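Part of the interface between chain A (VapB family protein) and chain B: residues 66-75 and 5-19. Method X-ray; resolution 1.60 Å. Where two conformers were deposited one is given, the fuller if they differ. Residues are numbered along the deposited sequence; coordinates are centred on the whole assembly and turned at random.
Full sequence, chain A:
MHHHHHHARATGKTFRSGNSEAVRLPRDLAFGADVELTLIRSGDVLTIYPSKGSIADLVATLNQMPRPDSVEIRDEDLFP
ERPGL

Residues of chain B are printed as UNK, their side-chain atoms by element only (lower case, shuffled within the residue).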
ATOM      1  N   PRO A  66      12.707  22.819 -37.206  1.00 30.57           N
ATOM      2  CA  PRO A  66      12.685  24.215 -36.761  1.00 31.09           C
ATOM      3  C   PRO A  66      12.243  24.282 -35.311  1.00 32.84           C
ATOM      4  O   PRO A  66      11.586  23.376 -34.810  1.00 29.75           O
ATOM      5  CB  PRO A  66      11.656  24.875 -37.684  1.00 34.81           C
ATOM      6  CG  PRO A  66      11.456  23.914 -38.811  1.00 35.28           C
ATOM      7  CD  PRO A  66      11.707  22.563 -38.254  1.00 36.05           C
ATOM      8  N   ARG A  67      12.577  25.377 -34.649  1.00 30.22           N
ATOM      9  CA  ARG A  67      12.121  25.569 -33.285  1.00 29.05           C
ATOM     10  C   ARG A  67      11.218  26.787 -33.162  1.00 24.49           C
ATOM     11  O   ARG A  67      11.245  27.695 -34.007  1.00 26.13           O
ATOM     12  CB  ARG A  67      13.309  25.709 -32.330  1.00 36.44           C
ATOM     13  CG  ARG A  67      14.051  26.987 -32.461  1.00 40.57           C
ATOM     14  CD  ARG A  67      15.325  26.946 -31.627  1.00 52.73           C
ATOM     15  NE  ARG A  67      16.256  27.990 -32.035  1.00 67.54           N
ATOM     16  CZ  ARG A  67      17.383  28.284 -31.397  1.00 74.49           C
ATOM     17  NH1 ARG A  67      17.723  27.617 -30.300  1.00 79.40           N
ATOM     18  NH2 ARG A  67      18.171  29.253 -31.852  1.00 66.49           N
ATOM     19  N   PRO A  68      10.373  26.818 -32.142  1.00 21.92           N
ATOM     20  CA  PRO A  68       9.512  27.980 -31.912  1.00 24.32           C
ATOM     21  C   PRO A  68      10.339  29.237 -31.714  1.00 25.01           C
ATOM     22  O   PRO A  68      11.525  29.181 -31.399  1.00 28.60           O
ATOM     23  CB  PRO A  68       8.759  27.617 -30.628  1.00 26.13           C
ATOM     24  CG  PRO A  68       8.993  26.175 -30.427  1.00 25.52           C
ATOM     25  CD  PRO A  68      10.273  25.839 -31.044  1.00 20.21           C
ATOM     26  N   ASP A  69       9.678  30.391 -31.871  1.00 28.13           N
ATOM     27  CA  ASP A  69      10.381  31.672 -31.807  1.00 28.87           C
ATOM     28  C   ASP A  69      10.909  31.991 -30.413  1.00 28.02           C
ATOM     29  O   ASP A  69      11.814  32.821 -30.290  1.00 30.91           O
ATOM     30  CB  ASP A  69       9.460  32.802 -32.264  1.00 37.92           C
ATOM     31  CG  ASP A  69       9.063  32.676 -33.729  1.00 43.94           C
ATOM     32  OD1 ASP A  69       7.960  33.137 -34.087  1.00 47.88           O
ATOM     33  OD2 ASP A  69       9.846  32.105 -34.515  1.00 50.30           O
ATOM     34  N   SER A  70      10.361  31.372 -29.368  1.00 24.22           N
ATOM     35  CA  SER A  70      10.787  31.663 -28.005  1.00 33.34           C
ATOM     36  C   SER A  70      10.463  30.467 -27.121  1.00 22.97           C
ATOM     37  O   SER A  70       9.688  29.587 -27.505  1.00 23.73           O
ATOM     38  CB  SER A  70      10.106  32.915 -27.449  1.00 51.69           C
ATOM     39  OG  SER A  70       8.745  32.655 -27.167  1.00 56.91           O
ATOM     40  N   VAL A  71      11.072  30.450 -25.937  1.00 25.36           N
ATOM     41  CA  VAL A  71      10.841  29.393 -24.954  1.00 23.42           C
ATOM     42  C   VAL A  71       9.724  29.831 -24.023  1.00 24.08           C
ATOM     43  O   VAL A  71       9.782  30.918 -23.438  1.00 24.70           O
ATOM     44  CB  VAL A  71      12.119  29.086 -24.160  1.00 24.03           C
ATOM     45  CG1 VAL A  71      11.849  28.035 -23.064  1.00 27.47           C
ATOM     46  CG2 VAL A  71      13.238  28.637 -25.088  1.00 28.29           C
ATOM     47  N   GLU A  72       8.720  28.968 -23.862  1.00 20.69           N
ATOM     48  CA  GLU A  72       7.568  29.289 -23.032  1.00 23.66           C
ATOM     49  C   GLU A  72       7.998  29.609 -21.606  1.00 26.83           C
ATOM     50  O   GLU A  72       8.877  28.951 -21.046  1.00 25.78           O
ATOM     51  CB  GLU A  72       6.570  28.117 -23.029  1.00 25.09           C
ATOM     52  CG  GLU A  72       5.471  28.210 -21.942  1.00 35.73           C
ATOM     53  CD  GLU A  72       4.613  26.944 -21.816  1.00 39.31           C
ATOM     54  OE1 GLU A  72       4.819  26.000 -22.598  1.00 38.40           O
ATOM     55  OE2 GLU A  72       3.735  26.898 -20.919  1.00 35.83           O
ATOM     56  N   ILE A  73       7.337  30.606 -21.014  1.00 23.43           N
ATOM     57  CA  ILE A  73       7.471  30.926 -19.599  1.00 24.65           C
ATOM     58  C   ILE A  73       6.428  30.095 -18.858  1.00 22.98           C
ATOM     59  O   ILE A  73       5.226  30.324 -18.993  1.00 23.15           O
ATOM     60  CB  ILE A  73       7.274  32.421 -19.347  1.00 27.98           C
ATOM     61  CG1 ILE A  73       8.274  33.219 -20.185  1.00 27.52           C
ATOM     62  CG2 ILE A  73       7.416  32.737 -17.876  1.00 28.60           C
ATOM     63  CD1 ILE A  73       9.711  32.853 -19.941  1.00 42.40           C
ATOM     64  N   ARG A  74       6.891  29.128 -18.085  1.00 21.84           N
ATOM     65  CA  ARG A  74       5.994  28.184 -17.424  1.00 16.84           C
ATOM     66  C   ARG A  74       5.093  28.900 -16.417  1.00 26.85           C
ATOM     67  O   ARG A  74       5.533  29.821 -15.725  1.00 31.40           O
ATOM     68  CB  ARG A  74       6.830  27.116 -16.727  1.00 19.23           C
ATOM     69  CG  ARG A  74       6.023  26.112 -15.956  1.00 17.87           C
ATOM     70  CD  ARG A  74       6.935  25.221 -15.195  1.00 21.99           C
ATOM     71  NE  ARG A  74       6.234  24.149 -14.503  1.00 16.69           N
ATOM     72  CZ  ARG A  74       6.745  23.489 -13.473  1.00 18.12           C
ATOM     73  NH1 ARG A  74       7.942  23.803 -13.015  1.00 20.57           N
ATOM     74  NH2 ARG A  74       6.081  22.525 -12.900  1.00 16.33           N
ATOM     75  N   ASP A  75       3.933  28.324 -16.116  0.57 29.37           N
ATOM     76  CA  ASP A  75       3.212  28.672 -14.874  0.57 27.16           C
ATOM     77  C   ASP A  75       3.189  27.457 -13.927  0.57 21.01           C
ATOM     78  O   ASP A  75       2.415  26.533 -14.169  0.57 24.54           O
ATOM     79  CB  ASP A  75       1.772  29.118 -15.195  0.57 30.75           C
ATOM     80  CG  ASP A  75       1.566  29.582 -16.665  0.57 36.29           C
ATOM     81  OD1 ASP A  75       1.984  30.712 -17.029  0.57 36.68           O
ATOM     82  OD2 ASP A  75       0.911  28.842 -17.446  0.57 32.89           O
TER
ATOM     83  N   UNK B   5      13.037  14.648 -15.426  1.00 12.79           N
ATOM     84  CA  UNK B   5      13.247  16.028 -15.825  1.00 14.09           C
ATOM     85  C   UNK B   5      12.140  16.889 -15.252  1.00 15.74           C
ATOM     86  O   UNK B   5      10.959  16.575 -15.426  1.00 20.36           O
ATOM     87  c   UNK B   5      15.672  15.575 -17.538  1.00 19.23           C
ATOM     88  c   UNK B   5      13.233  16.169 -17.353  1.00 13.28           C
ATOM     89  c   UNK B   5      14.278  15.356 -18.108  1.00 16.80           C
ATOM     90  c   UNK B   5      14.288  15.731 -19.633  1.00 21.44           C
ATOM     91  N   UNK B   6      12.506  17.991 -14.606  1.00 13.57           N
ATOM     92  CA  UNK B   6      11.473  18.938 -14.197  1.00 13.84           C
ATOM     93  C   UNK B   6      10.797  19.526 -15.433  1.00 15.66           C
ATOM     94  O   UNK B   6      11.348  19.550 -16.536  1.00 14.21           O
ATOM     95  c   UNK B   6      12.070  20.048 -13.329  1.00 17.70           C
ATOM     96  c   UNK B   6      11.011  20.787 -12.465  1.00 20.02           C
ATOM     97  o   UNK B   6       9.796  20.421 -12.501  1.00 18.85           O
ATOM     98  o   UNK B   6      11.441  21.725 -11.740  1.00 18.94           O
ATOM     99  N   UNK B   7       9.590  20.036 -15.236  1.00 12.12           N
ATOM    100  CA  UNK B   7       8.842  20.545 -16.394  1.00 13.31           C
ATOM    101  C   UNK B   7       9.616  21.609 -17.164  1.00 16.71           C
ATOM    102  O   UNK B   7       9.586  21.635 -18.405  1.00 14.76           O
ATOM    103  o   UNK B   7       6.776  20.043 -15.309  1.00 13.29           O
ATOM    104  c   UNK B   7       7.503  21.100 -15.931  1.00 11.61           C
ATOM    105  c   UNK B   7       6.717  21.675 -17.093  1.00 12.46           C
ATOM    106  N   UNK B   8      10.266  22.536 -16.449  1.00 15.15           N
ATOM    107  CA  UNK B   8      10.973  23.636 -17.106  1.00 17.46           C
ATOM    108  C   UNK B   8      12.028  23.085 -18.044  1.00 13.61           C
ATOM    109  O   UNK B   8      12.222  23.590 -19.153  1.00 14.26           O
ATOM    110  o   UNK B   8      12.829  22.600 -15.190  1.00 72.02           O
ATOM    111  n   UNK B   8      12.438  24.226 -13.713  1.00 56.39           N
ATOM    112  c   UNK B   8      12.360  23.701 -14.932  1.00 56.90           C
ATOM    113  c   UNK B   8      11.626  24.536 -16.058  1.00 23.08           C
ATOM    114  N   UNK B   9      12.737  22.040 -17.603  1.00 13.97           N
ATOM    115  CA  UNK B   9      13.752  21.408 -18.444  1.00 14.08           C
ATOM    116  C   UNK B   9      13.106  20.838 -19.703  1.00 17.72           C
ATOM    117  O   UNK B   9      13.627  21.000 -20.817  1.00 17.26           O
ATOM    118  c   UNK B   9      15.215  20.914 -16.441  1.00 19.19           C
ATOM    119  c   UNK B   9      15.522  19.596 -18.540  1.00 18.63           C
ATOM    120  c   UNK B   9      14.507  20.316 -17.653  1.00 14.45           C
ATOM    121  N   UNK B  10      11.976  20.132 -19.539  1.00 14.84           N
ATOM    122  CA  UNK B  10      11.285  19.566 -20.687  1.00 13.58           C
ATOM    123  C   UNK B  10      10.772  20.650 -21.626  1.00 16.79           C
ATOM    124  O   UNK B  10      10.762  20.456 -22.846  1.00 15.95           O
ATOM    125  c   UNK B  10      10.141  18.677 -20.222  1.00 14.68           C
ATOM    126  N   UNK B  11      10.281  21.763 -21.083  1.00 16.53           N
ATOM    127  CA  UNK B  11       9.878  22.894 -21.927  1.00 14.98           C
ATOM    128  C   UNK B  11      11.050  23.391 -22.772  1.00 19.75           C
ATOM    129  O   UNK B  11      10.899  23.684 -23.971  1.00 20.68           O
ATOM    130  c   UNK B  11       7.320  24.590 -19.556  1.00 19.88           C
ATOM    131  c   UNK B  11       9.203  25.367 -21.878  1.00 21.32           C
ATOM    132  c   UNK B  11       9.273  24.030 -21.072  1.00 14.88           C
ATOM    133  c   UNK B  11       7.886  23.661 -20.596  1.00 16.78           C
ATOM    134  N   UNK B  12      12.225  23.539 -22.165  1.00 16.98           N
ATOM    135  CA  UNK B  12      13.381  24.016 -22.914  1.00 20.28           C
ATOM    136  C   UNK B  12      13.780  23.036 -24.003  1.00 20.83           C
ATOM    137  O   UNK B  12      14.221  23.445 -25.088  1.00 21.18           O
ATOM    138  n   UNK B  12      15.278  26.618 -21.313  1.00 28.27           N
ATOM    139  n   UNK B  12      13.703  27.346 -20.051  1.00 23.27           N
ATOM    140  c   UNK B  12      13.364  26.063 -20.415  1.00 22.42           C
ATOM    141  c   UNK B  12      14.863  27.653 -20.603  1.00 27.90           C
ATOM    142  c   UNK B  12      14.525  24.286 -21.931  1.00 20.45           C
ATOM    143  c   UNK B  12      14.364  25.589 -21.198  1.00 20.63           C
ATOM    144  N   UNK B  13      13.584  21.747 -23.757  1.00 22.33           N
ATOM    145  CA  UNK B  13      13.791  20.744 -24.794  1.00 25.71           C
ATOM    146  C   UNK B  13      12.764  20.912 -25.919  1.00 23.80           C
ATOM    147  O   UNK B  13      13.127  21.053 -27.096  1.00 24.60           O
ATOM    148  c   UNK B  13      15.557  18.264 -25.465  1.00 37.74           C
ATOM    149  c   UNK B  13      13.730  19.353 -24.140  1.00 27.86           C
ATOM    150  c   UNK B  13      14.141  16.929 -23.901  1.00 31.65           C
ATOM    151  c   UNK B  13      14.160  18.091 -24.872  1.00 33.52           C
ATOM    152  N   UNK B  14      11.478  21.003 -25.571  1.00 21.48           N
ATOM    153  CA  UNK B  14      10.431  21.178 -26.581  1.00 20.85           C
ATOM    154  C   UNK B  14      10.657  22.431 -27.424  1.00 28.16           C
ATOM    155  O   UNK B  14      10.416  22.426 -28.643  1.00 23.39           O
ATOM    156  n   UNK B  14       6.764  23.288 -25.897  1.00 18.81           N
ATOM    157  n   UNK B  14       5.127  23.217 -24.263  1.00 21.46           N
ATOM    158  c   UNK B  14       7.890  21.340 -26.941  1.00 21.75           C
ATOM    159  n   UNK B  14       6.397  25.096 -24.532  1.00 19.74           N
ATOM    160  c   UNK B  14       9.060  21.262 -25.914  1.00 19.56           C
ATOM    161  c   UNK B  14       6.093  23.859 -24.903  1.00 16.37           C
ATOM    162  c   UNK B  14       6.563  21.916 -26.376  1.00 19.73           C
ATOM    163  N   UNK B  15      11.071  23.526 -26.794  1.00 21.61           N
ATOM    164  CA  UNK B  15      11.184  24.791 -27.502  1.00 21.17           C
ATOM    165  C   UNK B  15      12.579  25.048 -28.056  1.00 25.51           C
ATOM    166  O   UNK B  15      12.791  26.100 -28.670  1.00 24.68           O
ATOM    167  o   UNK B  15       8.547  25.137 -27.104  1.00 22.73           O
ATOM    168  c   UNK B  15       9.241  25.893 -26.371  1.00 19.08           C
ATOM    169  o   UNK B  15       8.747  26.586 -25.463  1.00 20.92           O
ATOM    170  c   UNK B  15      10.723  25.925 -26.591  1.00 20.77           C
ATOM    171  N   UNK B  16      13.503  24.089 -27.946  1.00 23.91           N
ATOM    172  CA  UNK B  16      14.713  24.125 -28.746  1.00 25.38           C
ATOM    173  C   UNK B  16      15.877  24.863 -28.129  1.00 29.76           C
ATOM    174  O   UNK B  16      16.706  25.432 -28.862  1.00 32.06           O
ATOM    175  N   UNK B  17      15.962  24.886 -26.820  1.00 28.85           N
ATOM    176  CA  UNK B  17      17.078  25.524 -26.120  1.00 26.53           C
ATOM    177  C   UNK B  17      18.331  24.681 -26.289  1.00 25.52           C
ATOM    178  O   UNK B  17      18.386  23.556 -25.782  1.00 32.59           O
ATOM    179  c   UNK B  17      16.730  25.672 -24.645  1.00 27.01           C
ATOM    180  o   UNK B  17      18.998  26.358 -24.320  1.00 35.46           O
ATOM    181  c   UNK B  17      17.858  26.250 -23.819  1.00 36.07           C
ATOM    182  o   UNK B  17      17.583  26.596 -22.649  1.00 32.25           O
ATOM    183  N   UNK B  18      19.375  25.190 -26.944  1.00 30.46           N
ATOM    184  CA  UNK B  18      20.553  24.349 -27.200  1.00 26.54           C
ATOM    185  C   UNK B  18      21.336  23.984 -25.954  1.00 30.51           C
ATOM    186  O   UNK B  18      21.965  22.921 -25.922  1.00 37.54           O
ATOM    187  c   UNK B  18      20.933  26.624 -27.879  1.00 34.29           C
ATOM    188  c   UNK B  18      19.495  26.535 -27.532  1.00 29.95           C
ATOM    189  c   UNK B  18      21.390  25.216 -28.152  1.00 31.43           C
ATOM    190  N   UNK B  19      21.323  24.818 -24.920  1.00 35.30           N
ATOM    191  CA  UNK B  19      22.037  24.468 -23.699  1.00 45.71           C
ATOM    192  C   UNK B  19      21.408  23.262 -23.010  1.00 45.26           C
ATOM    193  O   UNK B  19      22.114  22.461 -22.389  1.00 46.99           O
ATOM    194  c   UNK B  19      22.057  25.662 -22.750  1.00 49.10           C
ATOM    195  o   UNK B  19      22.974  27.728 -21.188  1.00 84.01           O
ATOM    196  c   UNK B  19      22.598  26.926 -23.386  1.00 61.57           C
ATOM    197  c   UNK B  19      22.790  28.039 -22.384  1.00 75.32           C
ATOM    198  o   UNK B  19      22.752  29.222 -22.788  1.00 80.19           O
TER
HETATM  199  O   HOH W   1       7.695  21.285 -11.031  1.00 18.98           O
HETATM  200  O   HOH W   2      10.145  23.787 -10.806  1.00 22.67           O

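Position 5 carries four carbons, forked at the second, and lies beyond reach of chain A. It is Leu5(B).

Position 6 has two carbons, the second bearing two oxygens. One oxygen is 3.9 Å from Arg74(A) NH1, a long salt bridge of charges only. Two waters also link the carboxylate to the Arg74(A) guanidinium, one of them through a weak bond from Arg74(A) NH1. This is Asp6(B).

Position 7 has one carbon carrying an oxygen and a carbon. Its CB lies over one face of the Arg74(A) guanidinium, 3.5 Å from Arg74(A) CZ. This is Thr7(B).

Position 8 has two carbons, the second with one oxygen and one nitrogen. Only its edge meets Arg74(A). It is Asn8(B).

Position 9 has three carbons, forked at the first, and position 10 a single carbon. Neither touches chain A. They are Val9(B) and Ala10(B).

Position 11 has four carbons, forked at the first, with one arm two carbons long. The short arm packs 3.9 Å from Val71(A) CG1, and the end of the long arm lies 3.8 Å from Arg74(A) CB. This is Ile11(B); these atoms are CG2 and CD1.

Position 12 has one carbon, then a five-membered ring of three carbons and two nitrogens. Val71(A) CG1 sits over the ring face, 3.7 Å from the ring centroid, a CH-pi contact. This is His12(B).

Position 13 has four carbons, forked at the second, and no contact. It is Leu13(B).

Position 14 has three carbons, a nitrogen, then a carbon with two nitrogens. One terminal nitrogen is 2.7 Å from Glu72(A) OE1. This is Arg14(B); the nitrogen is NH2, and it donates within a salt bridge.

Position 15 has two carbons, the second with two oxygens. One oxygen accepts from Glu72(A) N at 2.9 Å. This is Asp15(B); the oxygen is OD2. Its carboxylate also pairs with Arg14(B).

Position 16 has no side-chain atoms and a positive phi. An ideal CB here would lie 2.7 Å from Arg67(A) CB, a clash. Its backbone O accepts from Arg67(A) NH1 at 2.8 Å. It is Gly16(B).

Position 17 has two carbons, the second with two oxygens, and its CB points away from chain A. This is Asp17(B), which caps the next helix.

Position 18 has three carbons closing a ring onto its N, near Arg67(A). It is Pro18(B).

Position 19 has three carbons, the third with two oxygens, out of reach: Glu19(B).

The contact works by laying an extended segment of chain A along a helix. Asp15(B) and Arg14(B) hold the backbone N and carboxylate of Glu72(A). Val71(A) packs on Ile11(B) and His12(B). Arg67(A) and Arg74(A) bind near opposite ends of that helix.

Chain B 5-19: LDTNVAIHLRDGDPE
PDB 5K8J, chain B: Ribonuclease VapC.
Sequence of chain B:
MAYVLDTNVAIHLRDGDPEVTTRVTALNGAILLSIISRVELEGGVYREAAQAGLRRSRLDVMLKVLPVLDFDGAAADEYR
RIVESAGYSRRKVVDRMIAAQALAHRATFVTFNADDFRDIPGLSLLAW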